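PDB 4PF1: peptidase S15/CocE/NonD from Thaumarchaeota archaeon SCGC AB-539-E09, which is an aminopeptidase, probably a serine peptidase of the alpha/beta-hydrolase clan that removes residues from the amino-terminal end of peptides. Local coordinates for residues A[492-503]-A[605-613]; A[529-537]-A[584-595]. All coordinates share one frame; numbering follows the deposited sequence.

Interaction 1. Residues A[492-503]-A[605-613]; sequences LFASTSGSDADW and KATQRVWRT
Phe493 to Ser497 and Thr607 to Trp611 pair as antiparallel strands inside the mainly beta C-terminal domain of the S15 family, where strand 489-496 lies along the first part of strand 606-625. Segments 492-496 and 606-611 run at 155° to each other, their axes 4.8 Å apart at closest. Ser495 and Arg609 form the hydrogen-bonded pair: Ser495 N reaches Arg609 O at 3.0 Å, and Arg609 N returns the bond to Ser495 O. Trp611 N to Phe493 O extends the ladder at one end. At the other, where the strand gives way to a turn, a side chain takes over: Ser497 OG accepts from Thr607 N at 2.7 Å, nearly straight at 169°. A chi1 of 58° puts the Ser497 hydroxyl between its own N and carbonyl carbon, turned to that N-H. Thr496 closes an ST turn, its OG1 taking the Gly498 N-H at 3.1 Å.

Beside Arg609 and Trp611 the face is wet: Ser495 OG lies 3.4 Å from Arg609 CB and at the edge of the Trp611 indole, and two waters bond to this hydroxyl, one also held by Thr607 O, the other by Arg609 NH1. The extended Arg609 chain carries its guanidinium to a salt bridge with Glu427. On the face of Ala494 and Val610, packing is largely apolar at the Leu492 end and mixed where Thr496 and Gln608 lie side by side. Leu492 CD1 sits 3.9 Å from Val610 CG2, the side chains crossing at about a right angle, while Trp503 CH2 touches Gln608 CB at 3.8 Å and one indole face is covered near its rim by Leu492 CD2 and Ala494 CB.

Strand 553-558 pairs with the far side of strand 489-496; strand 425-430 pairs with strand 606-625 and is touched by the side chains of Thr607, Gln608 and Arg609.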
loop_
_atom_site.group_PDB
_atom_site.type_symbol
_atom_site.label_atom_id
_atom_site.label_comp_id
_atom_site.label_asym_id
_atom_site.label_seq_id
_atom_site.Cartn_x
_atom_site.Cartn_y
_atom_site.Cartn_z
ATOM N N LEU A 492 -31.979 17.335 24.276
ATOM C CA LEU A 492 -30.868 17.875 25.038
ATOM C C LEU A 492 -31.281 19.043 25.922
ATOM O O LEU A 492 -31.807 20.040 25.432
ATOM C CB LEU A 492 -29.743 18.305 24.073
ATOM C CG LEU A 492 -28.499 18.935 24.709
ATOM C CD1 LEU A 492 -27.572 17.865 25.285
ATOM C CD2 LEU A 492 -27.759 19.798 23.705
ATOM N N PHE A 493 -31.016 18.914 27.229
ATOM C CA PHE A 493 -31.222 19.974 28.206
ATOM C C PHE A 493 -29.848 20.496 28.570
ATOM O O PHE A 493 -29.066 19.787 29.211
ATOM C CB PHE A 493 -31.989 19.461 29.438
ATOM C CG PHE A 493 -33.438 19.123 29.183
ATOM C CD1 PHE A 493 -34.429 20.088 29.315
ATOM C CD2 PHE A 493 -33.817 17.833 28.830
ATOM C CE1 PHE A 493 -35.774 19.767 29.104
ATOM C CE2 PHE A 493 -35.156 17.522 28.585
ATOM C CZ PHE A 493 -36.127 18.488 28.734
ATOM N N ALA A 494 -29.497 21.679 28.058
ATOM C CA ALA A 494 -28.158 22.212 28.256
ATOM C C ALA A 494 -28.143 23.698 28.604
ATOM O O ALA A 494 -29.012 24.459 28.170
ATOM C CB ALA A 494 -27.318 21.967 27.013
ATOM N N SER A 495 -27.126 24.107 29.373
ATOM C CA SER A 495 -26.899 25.499 29.740
ATOM C C SER A 495 -25.504 25.930 29.302
ATOM O O SER A 495 -24.583 25.114 29.280
ATOM C CB SER A 495 -27.077 25.703 31.243
ATOM O OG SER A 495 -26.033 25.100 31.990
ATOM N N THR A 496 -25.357 27.204 28.943
ATOM C CA THR A 496 -24.072 27.790 28.562
ATOM C C THR A 496 -23.877 29.101 29.306
ATOM O O THR A 496 -24.851 29.811 29.559
ATOM C CB THR A 496 -23.962 27.980 27.025
ATOM O OG1 THR A 496 -22.727 28.645 26.726
ATOM C CG2 THR A 496 -25.128 28.778 26.430
ATOM N N SER A 497 -22.619 29.441 29.635
ATOM C CA SER A 497 -22.321 30.718 30.282
ATOM C C SER A 497 -22.312 31.865 29.239
ATOM O O SER A 497 -22.246 33.034 29.614
ATOM C CB SER A 497 -20.996 30.651 31.038
ATOM O OG SER A 497 -19.914 30.310 30.189
ATOM N N GLY A 498 -22.412 31.509 27.954
ATOM C CA GLY A 498 -22.458 32.460 26.846
ATOM C C GLY A 498 -23.866 32.784 26.371
ATOM O O GLY A 498 -24.844 32.344 26.983
ATOM N N SER A 499 -23.982 33.570 25.276
ATOM C CA SER A 499 -25.283 33.983 24.719
ATOM C C SER A 499 -25.597 33.290 23.378
ATOM O O SER A 499 -26.646 33.547 22.779
ATOM C CB SER A 499 -25.367 35.501 24.573
ATOM O OG SER A 499 -24.133 36.087 24.196
ATOM N N ASP A 500 -24.703 32.391 22.936
ATOM C CA ASP A 500 -24.882 31.563 21.738
ATOM C C ASP A 500 -24.043 30.293 21.890
ATOM O O ASP A 500 -23.102 30.281 22.686
ATOM C CB ASP A 500 -24.519 32.329 20.443
ATOM C CG ASP A 500 -25.190 31.792 19.176
ATOM O OD1 ASP A 500 -25.691 30.642 19.203
ATOM O OD2 ASP A 500 -25.191 32.509 18.157
ATOM N N ALA A 501 -24.428 29.202 21.188
ATOM C CA ALA A 501 -23.724 27.916 21.272
ATOM C C ALA A 501 -24.126 26.975 20.169
ATOM O O ALA A 501 -25.268 26.995 19.728
ATOM C CB ALA A 501 -24.001 27.246 22.617
ATOM N N ASP A 502 -23.190 26.115 19.757
ATOM C CA ASP A 502 -23.428 25.012 18.832
ATOM C C ASP A 502 -23.438 23.737 19.641
ATOM O O ASP A 502 -22.641 23.609 20.573
ATOM C CB ASP A 502 -22.337 24.946 17.746
ATOM C CG ASP A 502 -22.538 25.887 16.578
ATOM O OD1 ASP A 502 -23.628 26.484 16.477
ATOM O OD2 ASP A 502 -21.601 26.034 15.771
ATOM N N TRP A 503 -24.349 22.811 19.335
ATOM C CA TRP A 503 -24.402 21.552 20.060
ATOM C C TRP A 503 -24.317 20.392 19.076
ATOM O O TRP A 503 -25.198 20.224 18.230
ATOM C CB TRP A 503 -25.661 21.455 20.945
ATOM C CG TRP A 503 -25.794 22.568 21.950
ATOM C CD1 TRP A 503 -26.569 23.684 21.837
ATOM C CD2 TRP A 503 -25.113 22.679 23.209
ATOM N NE1 TRP A 503 -26.431 24.474 22.955
ATOM C CE2 TRP A 503 -25.541 23.883 23.812
ATOM C CE3 TRP A 503 -24.201 21.860 23.902
ATOM C CZ2 TRP A 503 -25.084 24.295 25.073
ATOM C CZ3 TRP A 503 -23.749 22.268 25.151
ATOM C CH2 TRP A 503 -24.178 23.479 25.718
ATOM N N LYS A 605 -14.583 31.923 25.519
ATOM C CA LYS A 605 -14.744 30.639 26.209
ATOM C C LYS A 605 -16.079 30.601 26.927
ATOM O O LYS A 605 -16.540 31.631 27.426
ATOM C CB LYS A 605 -13.616 30.423 27.235
ATOM C CG LYS A 605 -12.246 30.165 26.640
ATOM C CD LYS A 605 -11.228 29.914 27.739
ATOM C CE LYS A 605 -9.812 29.972 27.229
ATOM N NZ LYS A 605 -8.835 29.607 28.285
ATOM N N ALA A 606 -16.701 29.422 26.987
ATOM C CA ALA A 606 -17.974 29.255 27.676
ATOM C C ALA A 606 -18.004 27.945 28.442
ATOM O O ALA A 606 -17.438 26.946 27.987
ATOM C CB ALA A 606 -19.125 29.310 26.686
ATOM N N THR A 607 -18.652 27.960 29.613
ATOM C CA THR A 607 -18.834 26.792 30.469
ATOM C C THR A 607 -20.127 26.108 30.045
ATOM O O THR A 607 -21.192 26.718 30.112
ATOM C CB THR A 607 -18.824 27.219 31.947
ATOM O OG1 THR A 607 -17.586 27.870 32.220
ATOM C CG2 THR A 607 -19.004 26.048 32.896
ATOM N N GLN A 608 -20.024 24.865 29.551
ATOM C CA GLN A 608 -21.169 24.109 29.042
ATOM C C GLN A 608 -21.578 23.023 30.010
ATOM O O GLN A 608 -20.720 22.339 30.567
ATOM C CB GLN A 608 -20.864 23.488 27.659
ATOM C CG GLN A 608 -19.962 24.329 26.732
ATOM C CD GLN A 608 -20.658 25.540 26.163
ATOM O OE1 GLN A 608 -20.995 26.485 26.876
ATOM N NE2 GLN A 608 -20.818 25.571 24.855
ATOM N N ARG A 609 -22.896 22.843 30.193
ATOM C CA ARG A 609 -23.433 21.842 31.109
ATOM C C ARG A 609 -24.567 21.065 30.476
ATOM O O ARG A 609 -25.573 21.661 30.095
ATOM C CB ARG A 609 -23.934 22.504 32.406
ATOM C CG ARG A 609 -22.844 22.981 33.343
ATOM C CD ARG A 609 -23.450 23.765 34.488
ATOM N NE ARG A 609 -22.431 24.276 35.402
ATOM C CZ ARG A 609 -22.695 25.021 36.471
ATOM N NH1 ARG A 609 -23.947 25.345 36.770
ATOM N NH2 ARG A 609 -21.710 25.445 37.249
ATOM N N VAL A 610 -24.421 19.734 30.384
ATOM C CA VAL A 610 -25.480 18.859 29.891
ATOM C C VAL A 610 -26.177 18.266 31.127
ATOM O O VAL A 610 -25.587 17.457 31.851
ATOM C CB VAL A 610 -24.964 17.787 28.895
ATOM C CG1 VAL A 610 -26.018 16.715 28.638
ATOM C CG2 VAL A 610 -24.527 18.436 27.582
ATOM N N TRP A 611 -27.405 18.737 31.398
ATOM C CA TRP A 611 -28.174 18.365 32.584
ATOM C C TRP A 611 -28.878 17.014 32.433
ATOM O O TRP A 611 -29.321 16.659 31.344
ATOM C CB TRP A 611 -29.176 19.471 32.930
ATOM C CG TRP A 611 -28.524 20.693 33.518
ATOM C CD1 TRP A 611 -27.710 21.583 32.877
ATOM C CD2 TRP A 611 -28.619 21.144 34.877
ATOM N NE1 TRP A 611 -27.286 22.555 33.753
ATOM C CE2 TRP A 611 -27.826 22.308 34.990
ATOM C CE3 TRP A 611 -29.307 20.680 36.012
ATOM C CZ2 TRP A 611 -27.731 23.035 36.183
ATOM C CZ3 TRP A 611 -29.196 21.391 37.198
ATOM C CH2 TRP A 611 -28.406 22.547 37.279
ATOM N N ARG A 612 -28.971 16.266 33.543
ATOM C CA ARG A 612 -29.567 14.926 33.585
ATOM C C ARG A 612 -30.306 14.719 34.914
ATOM O O ARG A 612 -29.803 14.053 35.824
ATOM C CB ARG A 612 -28.487 13.841 33.371
ATOM C CG ARG A 612 -27.124 14.195 33.969
ATOM C CD ARG A 612 -26.169 13.033 33.913
ATOM N NE ARG A 612 -24.845 13.404 34.413
ATOM C CZ ARG A 612 -24.461 13.290 35.679
ATOM N NH1 ARG A 612 -25.297 12.810 36.593
ATOM N NH2 ARG A 612 -23.237 13.647 36.042
ATOM N N THR A 613 -31.483 15.353 35.038
ATOM C CA THR A 613 -32.325 15.301 36.240
ATOM C C THR A 613 -33.756 14.925 35.851
ATOM O O THR A 613 -34.063 14.879 34.665
ATOM C CB THR A 613 -32.298 16.664 36.980
ATOM O OG1 THR A 613 -32.892 17.662 36.150
ATOM C CG2 THR A 613 -30.897 17.097 37.384
HETATM O O HOH W 1 -23.538 26.515 31.737
HETATM O O HOH W 2 -26.136 25.740 34.842
#

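Interaction 2. Residues A[529-537]-A[584-595]; sequences SADIFRGRY and YDRNPQTFVPNI
The Arg536 guanidinium is sandwiched: Phe591 CE1 lies over one face, Ile595 CG1 over the opposite one, and Val592 O sits at its edge. Its plane is 11° from that of the Phe591 ring, with Arg536 NH2 3.4 Å from Phe591 CE1. Arg536 NH1 gives Val592 O a bond of 2.8 Å in the carbonyl plane, and NH2 adds a weak one to the same oxygen. Ile595 CD1 packs on Arg536 CD at 3.6 Å and reaches over one face of the Arg534 guanidinium.

Arg534 meets Asp585 end-on, both terminal nitrogens gripping OD1. Arg534 NH1 meets Asp585 OD1 at 2.8 Å on the syn side, whereas NH2 reaches the same OD1 at 3.0 Å from above the carboxylate plane, the two flat groups 41° apart. A weak bond joins NH2 to Asp585 O. Bends at chi2 and chi3 (-83°) bring the guanidinium of Arg534 to this carboxylate. Two residues earlier in the strand, Ile532 CG2 makes a CH-pi contact over the Tyr584 ring, 3.8 Å from its centroid.

Putting a leucine in place of Arg534 would probably leave Asp585 OD1 without its two donors and a buried carboxylate without its countercharge.

Arg534 has a second acid in Asp502; Arg536, hydrogen-bonded across the contact only to a carbonyl oxygen, has a salt bridge to Asp500. The irregular loop 584-595 is therefore held to the end of strand 525-534 and the 3-10 turn after it by directional bonds from two buried cations, whose charge these acids probably balance, while Ile595 packs over a face of both and Phe591 over the other face of Arg536.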
loop_
_atom_site.group_PDB
_atom_site.type_symbol
_atom_site.label_atom_id
_atom_site.label_comp_id
_atom_site.label_asym_id
_atom_site.label_seq_id
_atom_site.Cartn_x
_atom_site.Cartn_y
_atom_site.Cartn_z
ATOM N N SER A 529 -24.524 7.920 13.689
ATOM C CA SER A 529 -25.481 8.987 13.398
ATOM C C SER A 529 -25.110 10.205 14.208
ATOM O O SER A 529 -25.044 10.125 15.431
ATOM C CB SER A 529 -26.906 8.538 13.711
ATOM O OG SER A 529 -27.837 9.589 13.521
ATOM N N ALA A 530 -24.810 11.322 13.534
ATOM C CA ALA A 530 -24.387 12.538 14.216
ATOM C C ALA A 530 -24.823 13.792 13.477
ATOM O O ALA A 530 -24.837 13.814 12.245
ATOM C CB ALA A 530 -22.874 12.539 14.375
ATOM N N ASP A 531 -25.158 14.849 14.229
ATOM C CA ASP A 531 -25.504 16.139 13.644
ATOM C C ASP A 531 -25.228 17.286 14.611
ATOM O O ASP A 531 -24.824 17.061 15.755
ATOM C CB ASP A 531 -26.954 16.182 13.125
ATOM C CG ASP A 531 -27.044 16.800 11.735
ATOM O OD1 ASP A 531 -26.289 17.764 11.461
ATOM O OD2 ASP A 531 -27.833 16.296 10.912
ATOM N N ILE A 532 -25.398 18.519 14.122
ATOM C CA ILE A 532 -25.112 19.752 14.858
ATOM C C ILE A 532 -26.329 20.683 14.831
ATOM O O ILE A 532 -27.068 20.721 13.844
ATOM C CB ILE A 532 -23.836 20.435 14.253
ATOM C CG1 ILE A 532 -23.454 21.751 14.995
ATOM C CG2 ILE A 532 -23.966 20.645 12.730
ATOM C CD1 ILE A 532 -22.058 22.322 14.650
ATOM N N PHE A 533 -26.525 21.439 15.918
ATOM C CA PHE A 533 -27.601 22.413 16.020
ATOM C C PHE A 533 -27.022 23.769 16.419
ATOM O O PHE A 533 -26.317 23.860 17.425
ATOM C CB PHE A 533 -28.662 21.946 17.044
ATOM C CG PHE A 533 -29.961 22.725 17.016
ATOM C CD1 PHE A 533 -30.031 24.015 17.534
ATOM C CD2 PHE A 533 -31.123 22.150 16.518
ATOM C CE1 PHE A 533 -31.226 24.737 17.496
ATOM C CE2 PHE A 533 -32.323 22.863 16.505
ATOM C CZ PHE A 533 -32.367 24.155 16.989
ATOM N N ARG A 534 -27.329 24.826 15.646
ATOM C CA ARG A 534 -26.888 26.181 15.985
ATOM C C ARG A 534 -27.911 26.783 16.950
ATOM O O ARG A 534 -29.051 27.055 16.561
ATOM C CB ARG A 534 -26.687 27.045 14.728
ATOM C CG ARG A 534 -25.991 28.375 15.017
ATOM C CD ARG A 534 -25.010 28.748 13.930
ATOM N NE ARG A 534 -23.710 28.100 14.114
ATOM C CZ ARG A 534 -22.688 28.231 13.275
ATOM N NH1 ARG A 534 -22.809 28.971 12.179
ATOM N NH2 ARG A 534 -21.539 27.613 13.517
ATOM N N GLY A 535 -27.496 26.906 18.215
ATOM C CA GLY A 535 -28.310 27.335 19.353
ATOM C C GLY A 535 -29.138 28.594 19.214
ATOM O O GLY A 535 -30.176 28.713 19.870
ATOM N N ARG A 536 -28.696 29.548 18.373
ATOM C CA ARG A 536 -29.424 30.805 18.145
ATOM C C ARG A 536 -30.817 30.553 17.490
ATOM O O ARG A 536 -31.678 31.433 17.540
ATOM C CB ARG A 536 -28.585 31.781 17.291
ATOM C CG ARG A 536 -28.393 31.324 15.843
ATOM C CD ARG A 536 -27.173 31.925 15.175
ATOM N NE ARG A 536 -27.423 33.266 14.647
ATOM C CZ ARG A 536 -26.950 34.383 15.193
ATOM N NH1 ARG A 536 -27.217 35.559 14.646
ATOM N NH2 ARG A 536 -26.202 34.329 16.289
ATOM N N TYR A 537 -31.032 29.344 16.907
ATOM C CA TYR A 537 -32.296 28.975 16.255
ATOM C C TYR A 537 -33.109 27.968 17.110
ATOM O O TYR A 537 -33.936 27.230 16.568
ATOM C CB TYR A 537 -32.031 28.403 14.840
ATOM C CG TYR A 537 -31.129 29.273 13.992
ATOM C CD1 TYR A 537 -31.545 30.530 13.557
ATOM C CD2 TYR A 537 -29.856 28.846 13.630
ATOM C CE1 TYR A 537 -30.705 31.350 12.805
ATOM C CE2 TYR A 537 -29.012 29.651 12.866
ATOM C CZ TYR A 537 -29.441 30.902 12.454
ATOM O OH TYR A 537 -28.603 31.703 11.716
ATOM N N TYR A 584 -17.593 23.076 9.790
ATOM C CA TYR A 584 -18.536 24.081 10.273
ATOM C C TYR A 584 -17.777 25.262 10.848
ATOM O O TYR A 584 -16.764 25.064 11.523
ATOM C CB TYR A 584 -19.479 23.486 11.332
ATOM C CG TYR A 584 -20.406 22.433 10.774
ATOM C CD1 TYR A 584 -20.053 21.087 10.785
ATOM C CD2 TYR A 584 -21.620 22.786 10.193
ATOM C CE1 TYR A 584 -20.892 20.116 10.243
ATOM C CE2 TYR A 584 -22.475 21.822 9.665
ATOM C CZ TYR A 584 -22.099 20.490 9.677
ATOM O OH TYR A 584 -22.933 19.541 9.148
ATOM N N ASP A 585 -18.252 26.497 10.590
ATOM C CA ASP A 585 -17.610 27.676 11.172
ATOM C C ASP A 585 -17.885 27.702 12.686
ATOM O O ASP A 585 -18.863 27.102 13.143
ATOM C CB ASP A 585 -18.060 28.982 10.479
ATOM C CG ASP A 585 -19.531 29.345 10.600
ATOM O OD1 ASP A 585 -20.337 28.462 10.959
ATOM O OD2 ASP A 585 -19.879 30.498 10.288
ATOM N N ARG A 586 -16.989 28.319 13.460
ATOM C CA ARG A 586 -17.125 28.360 14.917
ATOM C C ARG A 586 -18.255 29.249 15.359
ATOM O O ARG A 586 -18.430 30.351 14.823
ATOM C CB ARG A 586 -15.841 28.874 15.583
ATOM C CG ARG A 586 -14.594 28.072 15.289
ATOM C CD ARG A 586 -13.350 28.845 15.678
ATOM N NE ARG A 586 -13.267 30.149 15.013
ATOM C CZ ARG A 586 -12.758 31.242 15.574
ATOM N NH1 ARG A 586 -12.288 31.204 16.813
ATOM N NH2 ARG A 586 -12.722 32.382 14.902
ATOM N N ASN A 587 -18.976 28.815 16.391
ATOM C CA ASN A 587 -19.952 29.668 17.034
ATOM C C ASN A 587 -19.161 30.592 17.971
ATOM O O ASN A 587 -18.312 30.098 18.723
ATOM C CB ASN A 587 -21.000 28.848 17.792
ATOM C CG ASN A 587 -22.194 29.662 18.230
ATOM O OD1 ASN A 587 -22.086 30.594 19.034
ATOM N ND2 ASN A 587 -23.361 29.324 17.709
ATOM N N PRO A 588 -19.355 31.932 17.899
ATOM C CA PRO A 588 -18.570 32.835 18.770
ATOM C C PRO A 588 -18.814 32.601 20.263
ATOM O O PRO A 588 -17.951 32.917 21.081
ATOM C CB PRO A 588 -19.033 34.236 18.346
ATOM C CG PRO A 588 -19.673 34.048 17.006
ATOM C CD PRO A 588 -20.282 32.690 17.036
ATOM N N GLN A 589 -19.984 32.019 20.606
ATOM C CA GLN A 589 -20.442 31.704 21.968
ATOM C C GLN A 589 -20.888 32.988 22.715
ATOM O O GLN A 589 -21.214 32.949 23.900
ATOM C CB GLN A 589 -19.433 30.842 22.759
ATOM C CG GLN A 589 -19.191 29.502 22.052
ATOM C CD GLN A 589 -18.349 28.490 22.778
ATOM O OE1 GLN A 589 -18.414 27.298 22.476
ATOM N NE2 GLN A 589 -17.482 28.926 23.683
ATOM N N THR A 590 -20.971 34.101 21.968
ATOM C CA THR A 590 -21.598 35.368 22.349
ATOM C C THR A 590 -22.506 35.707 21.181
ATOM O O THR A 590 -22.131 35.427 20.037
ATOM C CB THR A 590 -20.589 36.494 22.698
ATOM O OG1 THR A 590 -19.908 36.933 21.526
ATOM C CG2 THR A 590 -19.607 36.108 23.797
ATOM N N PHE A 591 -23.714 36.230 21.442
ATOM C CA PHE A 591 -24.659 36.519 20.363
ATOM C C PHE A 591 -24.220 37.704 19.493
ATOM O O PHE A 591 -23.972 38.800 20.004
ATOM C CB PHE A 591 -26.081 36.754 20.900
ATOM C CG PHE A 591 -27.123 36.893 19.811
ATOM C CD1 PHE A 591 -27.634 35.772 19.167
ATOM C CD2 PHE A 591 -27.575 38.146 19.413
ATOM C CE1 PHE A 591 -28.590 35.900 18.154
ATOM C CE2 PHE A 591 -28.525 38.275 18.395
ATOM C CZ PHE A 591 -29.028 37.151 17.773
ATOM N N VAL A 592 -24.154 37.465 18.169
ATOM C CA VAL A 592 -23.841 38.462 17.136
ATOM C C VAL A 592 -24.982 38.445 16.086
ATOM O O VAL A 592 -25.632 37.407 15.938
ATOM C CB VAL A 592 -22.438 38.258 16.478
ATOM C CG1 VAL A 592 -21.316 38.464 17.487
ATOM C CG2 VAL A 592 -22.317 36.897 15.791
ATOM N N PRO A 593 -25.265 39.558 15.359
ATOM C CA PRO A 593 -26.364 39.521 14.372
ATOM C C PRO A 593 -26.123 38.501 13.248
ATOM O O PRO A 593 -27.064 37.823 12.825
ATOM C CB PRO A 593 -26.405 40.957 13.829
ATOM C CG PRO A 593 -25.713 41.782 14.860
ATOM C CD PRO A 593 -24.645 40.898 15.413
ATOM N N ASN A 594 -24.860 38.367 12.797
ATOM C CA ASN A 594 -24.484 37.447 11.726
ATOM C C ASN A 594 -23.118 36.809 12.025
ATOM O O ASN A 594 -22.110 37.513 12.095
ATOM C CB ASN A 594 -24.461 38.193 10.375
ATOM C CG ASN A 594 -24.594 37.305 9.159
ATOM O OD1 ASN A 594 -24.353 36.097 9.201
ATOM N ND2 ASN A 594 -24.979 37.893 8.040
ATOM N N ILE A 595 -23.088 35.468 12.190
ATOM C CA ILE A 595 -21.855 34.732 12.512
ATOM C C ILE A 595 -20.873 34.748 11.308
ATOM O O ILE A 595 -19.658 34.639 11.520
ATOM C CB ILE A 595 -22.173 33.298 13.041
ATOM C CG1 ILE A 595 -22.930 33.386 14.396
ATOM C CG2 ILE A 595 -20.899 32.427 13.175
ATOM C CD1 ILE A 595 -23.559 32.092 14.890
#

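How the interactions relate
The loop 497-501 joins the two contacts, whose centres are 12 Å apart. Interaction 1 ends its strand pairing where this loop begins; beyond it, strand 502-510 lies beside strand 525-534, which carries Arg534 and runs into the 3-10 turn holding Arg536. At the start of strand 502-510, Asp502 OD2 meets Arg534 NH2 at 2.8 Å in a salt bridge, and Ala501 O lies 2.7 Å from Gly535 N, a probable hydrogen bond. Asn587 ND2 bonds to both Asp500 OD1 and Asp502 OD1, drawing in loop 584-595. Along the chain, interaction 2 is nested inside the loop interaction 1 closes. Both belong to the C-terminal non-catalytic domain; the probable Ser161-His328-Asp295 triad lies in the family's catalytic region.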